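Guanine deaminase (PDB 6OHB) catalyses the zinc-dependent hydrolytic deamination of guanine to xanthine and ammonia, the step of purine breakdown that removes the amino group of guanine. Local coordinates at residues R67-K72 with F388-P393; G13-V18 with G38-K43; H105-E110 with D176-T181. One frame throughout, in Å; residues are numbered along the deposited sequence.

Interaction 1 (R67-K72 with F388-P393); sequences RDYRGK and FVVMEP
In the small beta domain that accompanies the TIM barrel of this amidohydrolase, strand 67-70 runs into a type II beta turn, Tyr69 to Lys72, and meets segment 388-393 chiefly through side chains. The apolar part centres on Val390. Val390 CG2, anti to the carbonyl carbon, sits over one face of the Tyr69 ring in a CH-pi contact, 4.0 Å from the ring centroid and displaced toward the rim at CD2. The other methyl, Val390 CG1, reaches across to Lys72 CB at 3.5 Å, so one valine bridges both ends of the turn. Lys72 CB also rests against the backbone, 3.2 Å from Met391 O. At the far end of the ring, Tyr69 OH is hydrogen-bonded to Tyr429 OH.

Remote from 388-393, Asp68 and Arg70 stiffen the turn from within 67-72 by a side-on salt bridge and an Asx turn, Asp68 OD1 accepting from both NE and the backbone N of Arg70. The charges at the border are Glu392, which pairs with Arg438, and Lys72, which has a cation-pi partner in Tyr426. Their aliphatic parts run alongside each other, pointing the same way, with Lys72 CD 4.0 Å from Glu392 CG.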
loop_
_atom_site.group_PDB
_atom_site.type_symbol
_atom_site.label_atom_id
_atom_site.label_comp_id
_atom_site.label_asym_id
_atom_site.label_seq_id
_atom_site.Cartn_x
_atom_site.Cartn_y
_atom_site.Cartn_z
ATOM N N ARG A 67 -15.492 -1.404 -30.265
ATOM C CA ARG A 67 -14.317 -1.052 -29.472
ATOM C C ARG A 67 -13.682 -2.347 -28.983
ATOM O O ARG A 67 -14.281 -3.076 -28.185
ATOM C CB ARG A 67 -14.703 -0.147 -28.306
ATOM C CG ARG A 67 -15.329 1.163 -28.744
ATOM C CD ARG A 67 -16.755 1.276 -28.234
ATOM N NE ARG A 67 -17.502 2.330 -28.913
ATOM C CZ ARG A 67 -17.442 3.619 -28.588
ATOM N NH1 ARG A 67 -16.662 4.024 -27.591
ATOM N NH2 ARG A 67 -18.163 4.504 -29.265
ATOM N N ASP A 68 -12.486 -2.650 -29.482
ATOM C CA ASP A 68 -11.828 -3.939 -29.270
ATOM C C ASP A 68 -10.838 -3.804 -28.110
ATOM O O ASP A 68 -9.731 -3.290 -28.280
ATOM C CB ASP A 68 -11.144 -4.382 -30.560
ATOM C CG ASP A 68 -10.572 -5.782 -30.474
ATOM O OD1 ASP A 68 -10.749 -6.438 -29.425
ATOM O OD2 ASP A 68 -9.926 -6.220 -31.453
ATOM N N TYR A 69 -11.240 -4.268 -26.926
ATOM C CA TYR A 69 -10.382 -4.245 -25.747
ATOM C C TYR A 69 -9.853 -5.633 -25.398
ATOM O O TYR A 69 -9.627 -5.939 -24.225
ATOM C CB TYR A 69 -11.132 -3.655 -24.552
ATOM C CG TYR A 69 -11.551 -2.216 -24.734
ATOM C CD1 TYR A 69 -10.618 -1.231 -25.051
ATOM C CD2 TYR A 69 -12.880 -1.835 -24.585
ATOM C CE1 TYR A 69 -11.001 0.099 -25.217
ATOM C CE2 TYR A 69 -13.273 -0.509 -24.750
ATOM C CZ TYR A 69 -12.328 0.451 -25.064
ATOM O OH TYR A 69 -12.715 1.762 -25.230
ATOM N N ARG A 70 -9.650 -6.481 -26.406
ATOM C CA ARG A 70 -9.125 -7.816 -26.155
ATOM C C ARG A 70 -7.709 -7.730 -25.610
ATOM O O ARG A 70 -6.899 -6.917 -26.059
ATOM C CB ARG A 70 -9.173 -8.659 -27.432
ATOM C CG ARG A 70 -10.581 -9.168 -27.737
ATOM C CD ARG A 70 -10.638 -9.969 -29.024
ATOM N NE ARG A 70 -10.327 -9.154 -30.195
ATOM C CZ ARG A 70 -10.183 -9.638 -31.423
ATOM N NH1 ARG A 70 -10.330 -10.937 -31.644
ATOM N NH2 ARG A 70 -9.896 -8.825 -32.429
ATOM N N GLY A 71 -7.417 -8.575 -24.627
ATOM C CA GLY A 71 -6.209 -8.482 -23.844
ATOM C C GLY A 71 -6.388 -7.744 -22.535
ATOM O O GLY A 71 -5.559 -7.899 -21.633
ATOM N N LYS A 72 -7.469 -6.986 -22.396
ATOM C CA LYS A 72 -7.809 -6.292 -21.164
ATOM C C LYS A 72 -8.905 -7.059 -20.429
ATOM O O LYS A 72 -9.465 -8.037 -20.933
ATOM C CB LYS A 72 -8.273 -4.862 -21.458
ATOM C CG LYS A 72 -7.415 -4.096 -22.458
ATOM C CD LYS A 72 -6.081 -3.693 -21.850
ATOM C CE LYS A 72 -5.480 -2.494 -22.563
ATOM N NZ LYS A 72 -5.036 -2.805 -23.949
ATOM N N PHE A 388 -18.630 1.161 -16.458
ATOM C CA PHE A 388 -17.677 0.063 -16.386
ATOM C C PHE A 388 -16.266 0.569 -16.645
ATOM O O PHE A 388 -16.052 1.700 -17.087
ATOM C CB PHE A 388 -18.042 -1.075 -17.350
ATOM C CG PHE A 388 -18.093 -0.673 -18.804
ATOM C CD1 PHE A 388 -19.246 -0.132 -19.350
ATOM C CD2 PHE A 388 -17.000 -0.883 -19.635
ATOM C CE1 PHE A 388 -19.301 0.220 -20.692
ATOM C CE2 PHE A 388 -17.049 -0.538 -20.976
ATOM C CZ PHE A 388 -18.202 0.015 -21.505
ATOM N N VAL A 389 -15.299 -0.291 -16.333
ATOM C CA VAL A 389 -13.881 0.035 -16.391
ATOM C C VAL A 389 -13.162 -1.047 -17.187
ATOM O O VAL A 389 -13.321 -2.244 -16.911
ATOM C CB VAL A 389 -13.259 0.162 -14.987
ATOM C CG1 VAL A 389 -11.811 0.638 -15.085
ATOM C CG2 VAL A 389 -14.086 1.097 -14.120
ATOM N N VAL A 390 -12.380 -0.627 -18.173
ATOM C CA VAL A 390 -11.441 -1.507 -18.855
ATOM C C VAL A 390 -10.114 -1.418 -18.110
ATOM O O VAL A 390 -9.514 -0.336 -18.032
ATOM C CB VAL A 390 -11.280 -1.111 -20.329
ATOM C CG1 VAL A 390 -10.421 -2.124 -21.058
ATOM C CG2 VAL A 390 -12.651 -0.966 -20.990
ATOM N N MET A 391 -9.651 -2.567 -17.606
ATOM C CA MET A 391 -8.488 -2.728 -16.751
ATOM C C MET A 391 -7.368 -3.413 -17.515
ATOM O O MET A 391 -7.611 -4.315 -18.327
ATOM C CB MET A 391 -8.799 -3.609 -15.533
ATOM C CG MET A 391 -10.029 -3.253 -14.742
ATOM S SD MET A 391 -9.636 -2.145 -13.394
ATOM C CE MET A 391 -8.417 -3.123 -12.519
ATOM N N GLU A 392 -6.137 -2.994 -17.230
ATOM C CA GLU A 392 -4.948 -3.619 -17.792
ATOM C C GLU A 392 -4.262 -4.344 -16.645
ATOM O O GLU A 392 -3.477 -3.743 -15.905
ATOM C CB GLU A 392 -4.022 -2.576 -18.421
ATOM C CG GLU A 392 -2.971 -3.160 -19.360
ATOM C CD GLU A 392 -2.052 -2.100 -19.929
ATOM O OE1 GLU A 392 -2.379 -0.901 -19.791
ATOM O OE2 GLU A 392 -1.002 -2.464 -20.504
ATOM N N PRO A 393 -4.529 -5.636 -16.442
ATOM C CA PRO A 393 -3.921 -6.341 -15.304
ATOM C C PRO A 393 -2.434 -6.605 -15.470
ATOM O O PRO A 393 -1.790 -7.024 -14.502
ATOM C CB PRO A 393 -4.713 -7.653 -15.247
ATOM C CG PRO A 393 -5.177 -7.865 -16.642
ATOM C CD PRO A 393 -5.419 -6.508 -17.229
#

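Interaction 2 (G13-V18 with G38-K43); sequences GSFIDV and GLLLIK
In the small beta domain the chain turns a corner at Gly13, so that strand 14-18 leaves the sheet to which strand 38-43 belongs, and two glycines make the backbone link at this corner. Gly13 and Gly38 are an antiparallel hydrogen-bonded pair, and each satisfies the other's N-H and carbonyl. Gly13 N donates to Gly38 O at 3.0 Å, nearly straight at 165° but from above the carbonyl plane; the return bond, Gly38 N to Gly13 O, is shorter at 2.8 Å and lies in the carbonyl plane. Beyond this bridge the strands part, their directions 73° from one another, and other backbone groups of the two segments bond elsewhere: Ser14 and Ile16 with Ile74, Phe15 with Ile35, and Leu39 with Gly51. Ser14 OG is taken up by Glu36 O.

The angle between the strands is filled by Phe15. Its CG stands anti to the carbonyl carbon, and the ring reaches across to the backbone of Gly38, where Phe15 CE1 comes within 3.4 Å of Gly38 O, near the ring plane. A CB on Gly38 would clash with Phe15 CD1, so the bare glycine admits the ring. At the tip, Phe15 CZ meets Leu40 CB at 3.7 Å, while Phe50 and Phe380 pack edge-to-face with the ring. An alanine at Phe15 would remove the ring and would probably loosen the packing against Gly38 and Leu40. The chemistry thus divides the work: paired peptide groups fix the corner to strand 38-43, and buried hydrocarbon fills the angle where the strands diverge.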
loop_
_atom_site.group_PDB
_atom_site.type_symbol
_atom_site.label_atom_id
_atom_site.label_comp_id
_atom_site.label_asym_id
_atom_site.label_seq_id
_atom_site.Cartn_x
_atom_site.Cartn_y
_atom_site.Cartn_z
ATOM N N GLY A 13 -14.324 -7.910 -25.424
ATOM C CA GLY A 13 -13.156 -8.231 -24.617
ATOM C C GLY A 13 -13.487 -9.293 -23.584
ATOM O O GLY A 13 -14.458 -10.023 -23.719
ATOM N N SER A 14 -12.649 -9.352 -22.557
ATOM C CA SER A 14 -12.842 -10.261 -21.440
ATOM C C SER A 14 -13.608 -9.531 -20.345
ATOM O O SER A 14 -13.318 -8.373 -20.059
ATOM C CB SER A 14 -11.494 -10.752 -20.921
ATOM O OG SER A 14 -11.083 -11.910 -21.618
ATOM N N PHE A 15 -14.595 -10.195 -19.748
ATOM C CA PHE A 15 -15.496 -9.566 -18.789
ATOM C C PHE A 15 -15.554 -10.403 -17.525
ATOM O O PHE A 15 -15.456 -11.634 -17.574
ATOM C CB PHE A 15 -16.932 -9.432 -19.338
ATOM C CG PHE A 15 -17.070 -8.486 -20.490
ATOM C CD1 PHE A 15 -16.768 -8.890 -21.784
ATOM C CD2 PHE A 15 -17.502 -7.192 -20.280
ATOM C CE1 PHE A 15 -16.892 -8.011 -22.839
ATOM C CE2 PHE A 15 -17.626 -6.310 -21.329
ATOM C CZ PHE A 15 -17.323 -6.715 -22.607
ATOM N N ILE A 16 -15.748 -9.732 -16.394
ATOM C CA ILE A 16 -16.027 -10.444 -15.149
ATOM C C ILE A 16 -17.003 -9.628 -14.312
ATOM O O ILE A 16 -16.847 -8.410 -14.177
ATOM C CB ILE A 16 -14.732 -10.757 -14.372
ATOM C CG1 ILE A 16 -15.045 -11.318 -12.984
ATOM C CG2 ILE A 16 -13.849 -9.530 -14.281
ATOM C CD1 ILE A 16 -13.902 -12.118 -12.394
ATOM N N ASP A 17 -18.028 -10.292 -13.776
ATOM C CA ASP A 17 -18.975 -9.634 -12.881
ATOM C C ASP A 17 -19.605 -10.678 -11.965
ATOM O O ASP A 17 -19.415 -11.883 -12.143
ATOM C CB ASP A 17 -20.041 -8.834 -13.659
ATOM C CG ASP A 17 -20.951 -9.715 -14.532
ATOM O OD1 ASP A 17 -20.571 -10.852 -14.900
ATOM O OD2 ASP A 17 -22.064 -9.251 -14.864
ATOM N N VAL A 18 -20.319 -10.203 -10.946
ATOM C CA VAL A 18 -21.077 -11.068 -10.044
ATOM C C VAL A 18 -22.552 -10.901 -10.383
ATOM O O VAL A 18 -23.078 -9.782 -10.343
ATOM C CB VAL A 18 -20.809 -10.727 -8.570
ATOM C CG1 VAL A 18 -21.587 -11.666 -7.657
ATOM C CG2 VAL A 18 -19.310 -10.767 -8.265
ATOM N N GLY A 38 -16.113 -11.993 -24.881
ATOM C CA GLY A 38 -17.440 -11.454 -24.681
ATOM C C GLY A 38 -17.750 -10.159 -25.404
ATOM O O GLY A 38 -16.855 -9.448 -25.881
ATOM N N LEU A 39 -19.043 -9.845 -25.452
ATOM C CA LEU A 39 -19.585 -8.691 -26.147
ATOM C C LEU A 39 -20.588 -7.991 -25.246
ATOM O O LEU A 39 -21.467 -8.638 -24.660
ATOM C CB LEU A 39 -20.266 -9.099 -27.454
ATOM C CG LEU A 39 -21.133 -8.014 -28.092
ATOM C CD1 LEU A 39 -20.257 -6.851 -28.531
ATOM C CD2 LEU A 39 -21.926 -8.578 -29.264
ATOM N N LEU A 40 -20.446 -6.670 -25.157
ATOM C CA LEU A 40 -21.319 -5.791 -24.394
ATOM C C LEU A 40 -21.896 -4.768 -25.358
ATOM O O LEU A 40 -21.150 -3.981 -25.950
ATOM C CB LEU A 40 -20.551 -5.095 -23.267
ATOM C CG LEU A 40 -21.302 -3.951 -22.580
ATOM C CD1 LEU A 40 -22.457 -4.496 -21.753
ATOM C CD2 LEU A 40 -20.360 -3.115 -21.721
ATOM N N LEU A 41 -23.211 -4.799 -25.533
ATOM C CA LEU A 41 -23.929 -3.851 -26.368
ATOM C C LEU A 41 -24.654 -2.857 -25.474
ATOM O O LEU A 41 -25.389 -3.261 -24.560
ATOM C CB LEU A 41 -24.930 -4.565 -27.278
ATOM C CG LEU A 41 -24.331 -5.366 -28.429
ATOM C CD1 LEU A 41 -25.427 -6.124 -29.157
ATOM C CD2 LEU A 41 -23.579 -4.443 -29.376
ATOM N N ILE A 42 -24.484 -1.577 -25.793
ATOM C CA ILE A 42 -24.923 -0.448 -24.988
ATOM C C ILE A 42 -25.898 0.379 -25.809
ATOM O O ILE A 42 -25.627 0.691 -26.975
ATOM C CB ILE A 42 -23.719 0.424 -24.565
ATOM C CG1 ILE A 42 -22.711 -0.394 -23.765
ATOM C CG2 ILE A 42 -24.173 1.670 -23.814
ATOM C CD1 ILE A 42 -21.405 0.344 -23.550
ATOM N N LYS A 43 -27.009 0.766 -25.188
ATOM C CA LYS A 43 -27.990 1.639 -25.819
ATOM C C LYS A 43 -28.629 2.507 -24.748
ATOM O O LYS A 43 -29.071 1.989 -23.717
ATOM C CB LYS A 43 -29.067 0.832 -26.559
ATOM C CG LYS A 43 -30.075 1.698 -27.306
ATOM C CD LYS A 43 -31.401 0.979 -27.522
ATOM C CE LYS A 43 -31.619 0.635 -28.989
ATOM N NZ LYS A 43 -33.044 0.306 -29.275
#

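Interaction 3 (H105-E110 with D176-T181); sequences HTFPTE and DYLLDT
Helix 98-111 of the amidohydrolase TIM-barrel domain packs here against the loop between strand 164-169 and helix 182-196. At His105, the carbonyl O accepts both the backbone N and the hydroxyl of Thr109; Thr109 OG1 lies 2.6 Å from His105 O. The imidazole of His105 packs edge-to-face with Trp101, and the side chain of Thr106 touches Trp101 and Gln87. Phe107 is the first residue to reach the loop: Phe107 CD1 lies 3.5 Å from Leu178 CD2, the two side chains crossing at about a right angle. The carbonyl O of Phe107 meets the edge of the Tyr177 ring, 3.6 Å from Tyr177 CE1 and near the ring plane.

Pro108 has no N-H to give to the preceding turn, and the helix kinks there. The end of Tyr177 comes in at this kink, with Tyr177 OH 3.6 Å from Pro108 N and 3.9 Å from Pro108 CG, as packing. The side chain of Tyr177 does not start out toward the helix; with CG between backbone N and carbonyl carbon (chi1 55°), its end nevertheless comes nearer.

Glu110 joins this packing to the active site. Its carboxylate forms a salt bridge with Arg209 through OE1 and accepts a hydrogen bond from Gln87 through OE2; both partners probably contact the substrate, as in relatives, so the position of Glu110 is consistent with a second-shell role in orienting them. The arginine's charge would probably favour the ionised carboxylate. A methyl group lies against the same carboxylate: Leu178 CD2 is 3.5 Å from Glu110 OE1.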
loop_
_atom_site.group_PDB
_atom_site.type_symbol
_atom_site.label_atom_id
_atom_site.label_comp_id
_atom_site.label_asym_id
_atom_site.label_seq_id
_atom_site.Cartn_x
_atom_site.Cartn_y
_atom_site.Cartn_z
ATOM N N HIS A 105 -5.752 19.323 10.857
ATOM C CA HIS A 105 -5.611 19.210 9.412
ATOM C C HIS A 105 -6.947 19.276 8.689
ATOM O O HIS A 105 -7.076 20.013 7.705
ATOM C CB HIS A 105 -4.885 17.902 9.058
ATOM C CG HIS A 105 -3.539 17.767 9.701
ATOM N ND1 HIS A 105 -3.220 16.727 10.548
ATOM C CD2 HIS A 105 -2.430 18.539 9.618
ATOM C CE1 HIS A 105 -1.974 16.866 10.963
ATOM N NE2 HIS A 105 -1.471 17.956 10.412
ATOM N N THR A 106 -7.955 18.545 9.172
ATOM C CA THR A 106 -9.205 18.399 8.434
ATOM C C THR A 106 -9.934 19.732 8.290
ATOM O O THR A 106 -10.282 20.143 7.175
ATOM C CB THR A 106 -10.099 17.379 9.141
ATOM O OG1 THR A 106 -9.493 16.082 9.070
ATOM C CG2 THR A 106 -11.477 17.329 8.497
ATOM N N PHE A 107 -10.167 20.425 9.415
ATOM C CA PHE A 107 -10.947 21.664 9.371
ATOM C C PHE A 107 -10.242 22.790 8.622
ATOM O O PHE A 107 -10.904 23.472 7.820
ATOM C CB PHE A 107 -11.329 22.092 10.790
ATOM C CG PHE A 107 -12.189 21.098 11.517
ATOM C CD1 PHE A 107 -12.991 20.208 10.820
ATOM C CD2 PHE A 107 -12.199 21.059 12.900
ATOM C CE1 PHE A 107 -13.782 19.294 11.491
ATOM C CE2 PHE A 107 -12.989 20.149 13.576
ATOM C CZ PHE A 107 -13.782 19.265 12.870
ATOM N N PRO A 108 -8.949 23.077 8.847
ATOM C CA PRO A 108 -8.308 24.128 8.034
ATOM C C PRO A 108 -8.285 23.794 6.554
ATOM O O PRO A 108 -8.422 24.693 5.715
ATOM C CB PRO A 108 -6.890 24.220 8.622
ATOM C CG PRO A 108 -6.990 23.617 9.978
ATOM C CD PRO A 108 -8.019 22.533 9.853
ATOM N N THR A 109 -8.119 22.516 6.212
ATOM C CA THR A 109 -8.193 22.112 4.812
ATOM C C THR A 109 -9.570 22.419 4.236
ATOM O O THR A 109 -9.686 23.019 3.161
ATOM C CB THR A 109 -7.864 20.626 4.672
ATOM O OG1 THR A 109 -6.533 20.387 5.146
ATOM C CG2 THR A 109 -7.964 20.193 3.216
ATOM N N GLU A 110 -10.632 22.023 4.946
ATOM C CA GLU A 110 -11.975 22.244 4.419
ATOM C C GLU A 110 -12.370 23.715 4.429
ATOM O O GLU A 110 -13.303 24.093 3.710
ATOM C CB GLU A 110 -13.004 21.451 5.228
ATOM C CG GLU A 110 -12.819 19.945 5.217
ATOM C CD GLU A 110 -13.997 19.224 5.841
ATOM O OE1 GLU A 110 -14.905 19.908 6.366
ATOM O OE2 GLU A 110 -14.010 17.975 5.826
ATOM N N ASP A 176 -15.287 28.384 14.168
ATOM C CA ASP A 176 -16.476 29.119 13.745
ATOM C C ASP A 176 -16.601 29.190 12.230
ATOM O O ASP A 176 -17.720 29.260 11.705
ATOM C CB ASP A 176 -16.459 30.526 14.343
ATOM C CG ASP A 176 -17.086 30.578 15.725
ATOM O OD1 ASP A 176 -16.909 29.611 16.498
ATOM O OD2 ASP A 176 -17.759 31.585 16.037
ATOM N N TYR A 177 -15.479 29.157 11.509
ATOM C CA TYR A 177 -15.542 29.256 10.055
ATOM C C TYR A 177 -16.146 28.020 9.400
ATOM O O TYR A 177 -16.401 28.047 8.193
ATOM C CB TYR A 177 -14.146 29.534 9.481
ATOM C CG TYR A 177 -13.066 28.542 9.870
ATOM C CD1 TYR A 177 -13.065 27.243 9.368
ATOM C CD2 TYR A 177 -12.032 28.914 10.721
ATOM C CE1 TYR A 177 -12.078 26.339 9.717
ATOM C CE2 TYR A 177 -11.039 28.018 11.072
ATOM C CZ TYR A 177 -11.066 26.732 10.567
ATOM O OH TYR A 177 -10.079 25.835 10.913
ATOM N N LEU A 178 -16.378 26.943 10.156
ATOM C CA LEU A 178 -16.879 25.690 9.602
ATOM C C LEU A 178 -18.167 25.225 10.281
ATOM O O LEU A 178 -18.492 24.035 10.232
ATOM C CB LEU A 178 -15.808 24.602 9.700
ATOM C CG LEU A 178 -15.759 23.616 8.533
ATOM C CD1 LEU A 178 -15.023 24.226 7.351
ATOM C CD2 LEU A 178 -15.123 22.300 8.960
ATOM N N LEU A 179 -18.898 26.132 10.925
ATOM C CA LEU A 179 -20.120 25.796 11.643
ATOM C C LEU A 179 -21.336 26.384 10.945
ATOM O O LEU A 179 -21.275 27.485 10.390
ATOM C CB LEU A 179 -20.075 26.303 13.086
ATOM C CG LEU A 179 -19.059 25.653 14.019
ATOM C CD1 LEU A 179 -19.152 26.271 15.408
ATOM C CD2 LEU A 179 -19.279 24.150 14.070
ATOM N N ASP A 180 -22.439 25.641 10.971
ATOM C CA ASP A 180 -23.738 26.171 10.600
ATOM C C ASP A 180 -24.592 26.330 11.864
ATOM O O ASP A 180 -24.069 26.329 12.989
ATOM C CB ASP A 180 -24.379 25.263 9.537
ATOM C CG ASP A 180 -24.427 23.793 9.951
ATOM O OD1 ASP A 180 -24.608 23.500 11.151
ATOM O OD2 ASP A 180 -24.289 22.922 9.064
ATOM N N THR A 181 -25.897 26.475 11.677
ATOM C CA THR A 181 -26.870 26.417 12.756
ATOM C C THR A 181 -27.902 25.360 12.389
ATOM O O THR A 181 -27.971 24.920 11.242
ATOM C CB THR A 181 -27.549 27.776 12.988
ATOM O OG1 THR A 181 -28.403 28.086 11.879
ATOM C CG2 THR A 181 -26.506 28.878 13.137
#

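Overall arrangement
Interactions 1 and 2 are neighbours in the beta domain, their centres 10 Å apart, and they touch: the Phe388 ring packs on Leu40 and Ile42. Strands 38-43 and 67-70 belong to one four-stranded sheet, and each contact joins a strand of that sheet to an element outside it, 14-18 or 388-391, both of which pair with strand 73-84. Both contacts are largely buried, yet interaction 2 uses backbone hydrogen bonds, whereas interaction 1 relies on side-chain packing with charges at its margin. Interaction 3 stands on the opposite side of the chain's centre. It joins helix to loop, ranges from buried Leu178 to exposed Tyr177, and is the one that reaches substrate-site residues.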